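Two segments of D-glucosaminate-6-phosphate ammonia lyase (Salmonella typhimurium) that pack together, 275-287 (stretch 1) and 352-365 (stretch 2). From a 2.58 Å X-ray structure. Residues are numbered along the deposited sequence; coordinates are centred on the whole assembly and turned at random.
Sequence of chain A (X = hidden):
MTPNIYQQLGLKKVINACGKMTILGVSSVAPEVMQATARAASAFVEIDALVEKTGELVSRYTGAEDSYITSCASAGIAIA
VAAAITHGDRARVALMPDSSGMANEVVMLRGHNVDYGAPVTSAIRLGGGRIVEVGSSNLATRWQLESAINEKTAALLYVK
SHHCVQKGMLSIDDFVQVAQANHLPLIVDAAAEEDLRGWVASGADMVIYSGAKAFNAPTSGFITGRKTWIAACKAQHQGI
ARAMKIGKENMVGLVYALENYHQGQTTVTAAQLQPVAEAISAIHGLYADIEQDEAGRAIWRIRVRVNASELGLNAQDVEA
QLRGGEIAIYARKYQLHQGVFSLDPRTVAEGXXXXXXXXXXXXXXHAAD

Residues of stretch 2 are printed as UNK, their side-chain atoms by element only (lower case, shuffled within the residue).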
# COMPACT_ATOMS: atom_id res chain seq x y z
N PRO A 275 -64.79 27.29 -23.39
CA PRO A 275 -65.07 27.06 -24.82
C PRO A 275 -64.29 25.90 -25.41
O PRO A 275 -64.84 25.11 -26.18
CB PRO A 275 -64.67 28.39 -25.47
CG PRO A 275 -64.88 29.40 -24.40
CD PRO A 275 -64.48 28.71 -23.13
N VAL A 276 -63.01 25.77 -25.05
CA VAL A 276 -62.20 24.67 -25.58
C VAL A 276 -62.70 23.33 -25.06
O VAL A 276 -62.68 22.33 -25.78
CB VAL A 276 -60.72 24.90 -25.23
CG1 VAL A 276 -59.85 23.83 -25.88
CG2 VAL A 276 -60.28 26.29 -25.65
N ALA A 277 -63.16 23.29 -23.81
CA ALA A 277 -63.68 22.04 -23.26
C ALA A 277 -64.95 21.61 -23.97
O ALA A 277 -65.15 20.41 -24.24
CB ALA A 277 -63.92 22.17 -21.76
N GLU A 278 -65.82 22.56 -24.30
CA GLU A 278 -67.06 22.22 -25.00
C GLU A 278 -66.77 21.76 -26.42
O GLU A 278 -67.44 20.85 -26.93
CB GLU A 278 -68.01 23.42 -25.00
CG GLU A 278 -68.61 23.71 -23.63
CD GLU A 278 -69.52 24.93 -23.63
OE1 GLU A 278 -70.29 25.10 -24.60
OE2 GLU A 278 -69.47 25.71 -22.66
N ALA A 279 -65.78 22.36 -27.08
CA ALA A 279 -65.49 22.00 -28.47
C ALA A 279 -65.01 20.56 -28.57
O ALA A 279 -65.39 19.83 -29.49
CB ALA A 279 -64.44 22.95 -29.05
N ILE A 280 -64.16 20.13 -27.63
CA ILE A 280 -63.70 18.74 -27.63
C ILE A 280 -64.84 17.79 -27.33
O ILE A 280 -64.92 16.68 -27.88
CB ILE A 280 -62.53 18.57 -26.64
CG1 ILE A 280 -61.38 19.52 -27.01
CG2 ILE A 280 -62.04 17.13 -26.62
CD1 ILE A 280 -60.29 19.60 -25.96
N SER A 281 -65.77 18.19 -26.45
CA SER A 281 -66.89 17.33 -26.10
C SER A 281 -67.84 17.12 -27.28
O SER A 281 -68.54 16.10 -27.33
CB SER A 281 -67.65 17.91 -24.91
OG SER A 281 -66.77 18.14 -23.82
N ALA A 282 -67.89 18.08 -28.21
CA ALA A 282 -68.70 17.90 -29.41
C ALA A 282 -68.17 16.77 -30.29
O ALA A 282 -68.94 16.15 -31.02
CB ALA A 282 -68.75 19.20 -30.20
N ILE A 283 -66.87 16.50 -30.22
CA ILE A 283 -66.27 15.41 -30.98
C ILE A 283 -66.73 14.07 -30.42
O ILE A 283 -66.71 13.85 -29.20
CB ILE A 283 -64.74 15.52 -30.97
CG1 ILE A 283 -64.28 16.82 -31.63
CG2 ILE A 283 -64.10 14.33 -31.66
CD1 ILE A 283 -62.98 17.36 -31.08
N HIS A 284 -67.14 13.17 -31.31
CA HIS A 284 -67.64 11.87 -30.88
C HIS A 284 -66.53 11.05 -30.25
O HIS A 284 -65.46 10.87 -30.85
CB HIS A 284 -68.23 11.12 -32.08
CG HIS A 284 -68.99 9.88 -31.70
ND1 HIS A 284 -70.05 9.89 -30.83
CD2 HIS A 284 -68.82 8.59 -32.08
CE1 HIS A 284 -70.52 8.66 -30.69
NE2 HIS A 284 -69.78 7.86 -31.44
N GLY A 285 -66.79 10.53 -29.05
CA GLY A 285 -65.81 9.75 -28.32
C GLY A 285 -64.93 10.53 -27.37
O GLY A 285 -64.15 9.92 -26.63
N LEU A 286 -65.01 11.86 -27.38
CA LEU A 286 -64.21 12.72 -26.52
C LEU A 286 -65.10 13.49 -25.56
O LEU A 286 -66.11 14.07 -25.97
CB LEU A 286 -63.37 13.69 -27.34
CG LEU A 286 -62.22 13.07 -28.13
CD1 LEU A 286 -61.39 14.16 -28.79
CD2 LEU A 286 -61.36 12.21 -27.23
N TYR A 287 -64.74 13.50 -24.28
CA TYR A 287 -65.39 14.33 -23.27
C TYR A 287 -64.33 15.13 -22.52
O TYR A 287 -63.39 14.54 -21.98
CB TYR A 287 -66.22 13.52 -22.27
CG TYR A 287 -66.74 14.40 -21.15
CD1 TYR A 287 -67.86 15.22 -21.34
CD2 TYR A 287 -66.10 14.45 -19.92
CE1 TYR A 287 -68.32 16.04 -20.33
CE2 TYR A 287 -66.56 15.27 -18.91
CZ TYR A 287 -67.67 16.06 -19.11
OH TYR A 287 -68.13 16.87 -18.10
N UNK A 352 -52.92 28.24 -30.49
CA UNK A 352 -52.56 26.83 -30.48
C UNK A 352 -53.67 25.96 -29.89
O UNK A 352 -53.78 24.78 -30.25
o UNK A 352 -47.72 27.22 -30.39
c UNK A 352 -48.75 27.11 -29.68
c UNK A 352 -50.09 27.44 -30.31
o UNK A 352 -48.71 26.75 -28.49
c UNK A 352 -51.24 26.64 -29.72
N UNK A 353 -54.49 26.52 -29.00
CA UNK A 353 -55.62 25.75 -28.48
C UNK A 353 -56.57 25.33 -29.59
O UNK A 353 -57.05 24.20 -29.61
c UNK A 353 -55.80 26.40 -26.02
c UNK A 353 -55.06 24.71 -23.95
s UNK A 353 -56.09 24.73 -25.41
c UNK A 353 -56.37 26.56 -27.41
N UNK A 354 -56.83 26.23 -30.54
CA UNK A 354 -57.70 25.88 -31.66
C UNK A 354 -57.07 24.78 -32.50
O UNK A 354 -57.79 23.94 -33.05
c UNK A 354 -57.98 27.12 -32.51
N UNK A 355 -55.75 24.78 -32.62
CA UNK A 355 -55.07 23.76 -33.41
C UNK A 355 -55.21 22.38 -32.77
O UNK A 355 -55.36 21.38 -33.48
c UNK A 355 -53.89 25.38 -35.73
c UNK A 355 -53.35 25.45 -34.31
c UNK A 355 -53.60 24.13 -33.59
c UNK A 355 -51.87 25.79 -34.32
N UNK A 356 -55.17 22.32 -31.44
CA UNK A 356 -55.28 21.03 -30.75
C UNK A 356 -56.66 20.42 -30.99
O UNK A 356 -56.79 19.21 -31.21
c UNK A 356 -55.17 19.87 -28.53
c UNK A 356 -53.56 21.70 -29.04
c UNK A 356 -54.98 21.19 -29.25
c UNK A 356 -53.19 21.87 -27.58
N UNK A 357 -57.71 21.25 -30.96
CA UNK A 357 -59.05 20.74 -31.22
C UNK A 357 -59.16 20.25 -32.66
O UNK A 357 -59.81 19.23 -32.93
c UNK A 357 -60.10 21.82 -30.91
c UNK A 357 -61.50 21.25 -31.02
c UNK A 357 -59.88 22.40 -29.52
N UNK A 358 -58.52 20.95 -33.59
CA UNK A 358 -58.56 20.53 -34.99
C UNK A 358 -57.87 19.18 -35.18
O UNK A 358 -58.38 18.31 -35.89
c UNK A 358 -57.92 21.59 -35.88
N UNK A 359 -56.71 18.99 -34.55
CA UNK A 359 -56.03 17.71 -34.65
C UNK A 359 -56.85 16.61 -33.99
O UNK A 359 -56.90 15.48 -34.49
n UNK A 359 -52.33 12.78 -36.22
c UNK A 359 -53.08 13.87 -36.19
n UNK A 359 -54.27 13.85 -36.76
c UNK A 359 -53.86 16.48 -34.08
c UNK A 359 -53.35 16.22 -35.49
c UNK A 359 -54.64 17.79 -34.03
n UNK A 359 -52.61 14.96 -35.60
N UNK A 360 -57.49 16.92 -32.86
CA UNK A 360 -58.37 15.95 -32.22
C UNK A 360 -59.54 15.61 -33.12
O UNK A 360 -59.96 14.44 -33.20
c UNK A 360 -58.52 17.16 -28.50
c UNK A 360 -58.87 16.49 -30.88
c UNK A 360 -57.43 15.09 -29.38
c UNK A 360 -57.88 16.50 -29.71
N UNK A 361 -60.09 16.61 -33.81
CA UNK A 361 -61.18 16.34 -34.75
C UNK A 361 -60.69 15.50 -35.92
O UNK A 361 -61.39 14.58 -36.36
c UNK A 361 -63.70 18.90 -36.27
n UNK A 361 -63.49 21.56 -33.76
c UNK A 361 -61.77 17.67 -35.24
c UNK A 361 -63.12 17.53 -35.92
n UNK A 361 -63.91 19.75 -35.10
n UNK A 361 -62.18 21.20 -35.60
c UNK A 361 -63.19 20.83 -34.83
N UNK A 362 -59.50 15.81 -36.44
CA UNK A 362 -58.95 15.02 -37.55
C UNK A 362 -58.68 13.58 -37.13
O UNK A 362 -58.94 12.65 -37.91
c UNK A 362 -57.07 14.97 -39.28
c UNK A 362 -55.77 15.60 -39.75
o UNK A 362 -55.13 16.32 -38.94
c UNK A 362 -57.66 15.67 -38.06
o UNK A 362 -55.39 15.39 -40.92
N UNK A 363 -58.17 13.38 -35.91
CA UNK A 363 -57.94 12.02 -35.42
C UNK A 363 -59.25 11.26 -35.33
O UNK A 363 -59.31 10.05 -35.61
c UNK A 363 -57.24 10.70 -33.38
c UNK A 363 -55.08 12.89 -32.94
c UNK A 363 -57.21 12.06 -34.06
c UNK A 363 -55.77 12.53 -34.24
N UNK A 364 -60.33 11.95 -34.97
CA UNK A 364 -61.63 11.31 -34.88
C UNK A 364 -62.15 10.90 -36.25
O UNK A 364 -62.72 9.81 -36.41
c UNK A 364 -62.63 12.23 -34.18
N UNK A 365 -61.98 11.77 -37.26
CA UNK A 365 -62.46 11.43 -38.60
C UNK A 365 -61.76 10.19 -39.13
O UNK A 365 -62.41 9.32 -39.72
c UNK A 365 -63.18 13.78 -39.37
c UNK A 365 -62.24 12.60 -39.55
c UNK A 365 -62.88 14.91 -40.33
o UNK A 365 -63.63 15.91 -40.33
o UNK A 365 -61.89 14.80 -41.09

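Stretch 2 is a single helix from 352 to 365, and its residues can be identified from their side-chain atoms in turn. Position 352 has three carbons, the third carrying two oxygens, and is out of reach of stretch 1; it is Glu352, whose carboxylate is hydrogen-bonded elsewhere in the structure. At 353 an unbranched chain of two carbons, a sulfur and a terminal carbon, touching Val276, can only be methionine, and SD of Met353 lies 3.9 Å from CG1 of Val276. Position 354 has one carbon, directed away from stretch 1: Ala354. Four carbons forked at the second, out of reach, make 355 Leu355. At 356 the four carbons fork at the first, with one arm two carbons long, which defines Ile356; it points sideways and makes no contact.

Position 357 carries one carbon bearing two more, directed toward stretch 1 among Val276, Ala279, Ile280 and Ile283. This is Val357: its CG2 lies 3.9 Å from Val276 CG1 and 4.1 Å from Ile280 CG1, while its CG1 is 3.9 Å from Ala279 CB. The lone carbon at 358, again pointing away, gives Ala358. At 359, three carbons, a nitrogen and a carbon with two further nitrogens spell Arg359, remote from stretch 1. Position 360 has four carbons forked at the second and meets Ile280, Ile283 and Leu286; it is Leu360, with CD1 3.9 Å from Ile280 CD1 and CB 4.0 Å from Leu286 CD1.

The guanidinium pattern recurs at 361, where the chain leaves sideways and its CB is 4.3 Å from Ile283 CD1: Arg361. Three carbons ending in two oxygens identify 362 as Glu362, whose OE1 forms a salt bridge with Arg359 NH1 at 3.4 Å. Position 363, four carbons forked at the first with one longer arm, is Ile363, without contact. The single carbon at 364 faces Ile283: Ala364, with CB 3.6 Å from Ile283 CG2. Position 365, three carbons and a terminal pair of oxygens, is the exposed Glu365.

The contact is apolar, with no hydrogen bond across it. The axes of helices 275-282 and 352-365 run nearly parallel, at 8°, and approach to 10.0 Å. Positions 353, 357, 360 and 364 follow the helix repeat, four, three and four residues apart, and so share the face turned to stretch 1. Beyond the first helix, Ile283 continues the packing between Val357 and Ala364, and the type II turn from Ile283 to Leu286 brings Leu286 against Leu360, which Ile280 and Ile283 also touch. Together the stretches bury 443 Å², both sides summed.

Stretch 2 (352-365) EMALIVARLREIAE
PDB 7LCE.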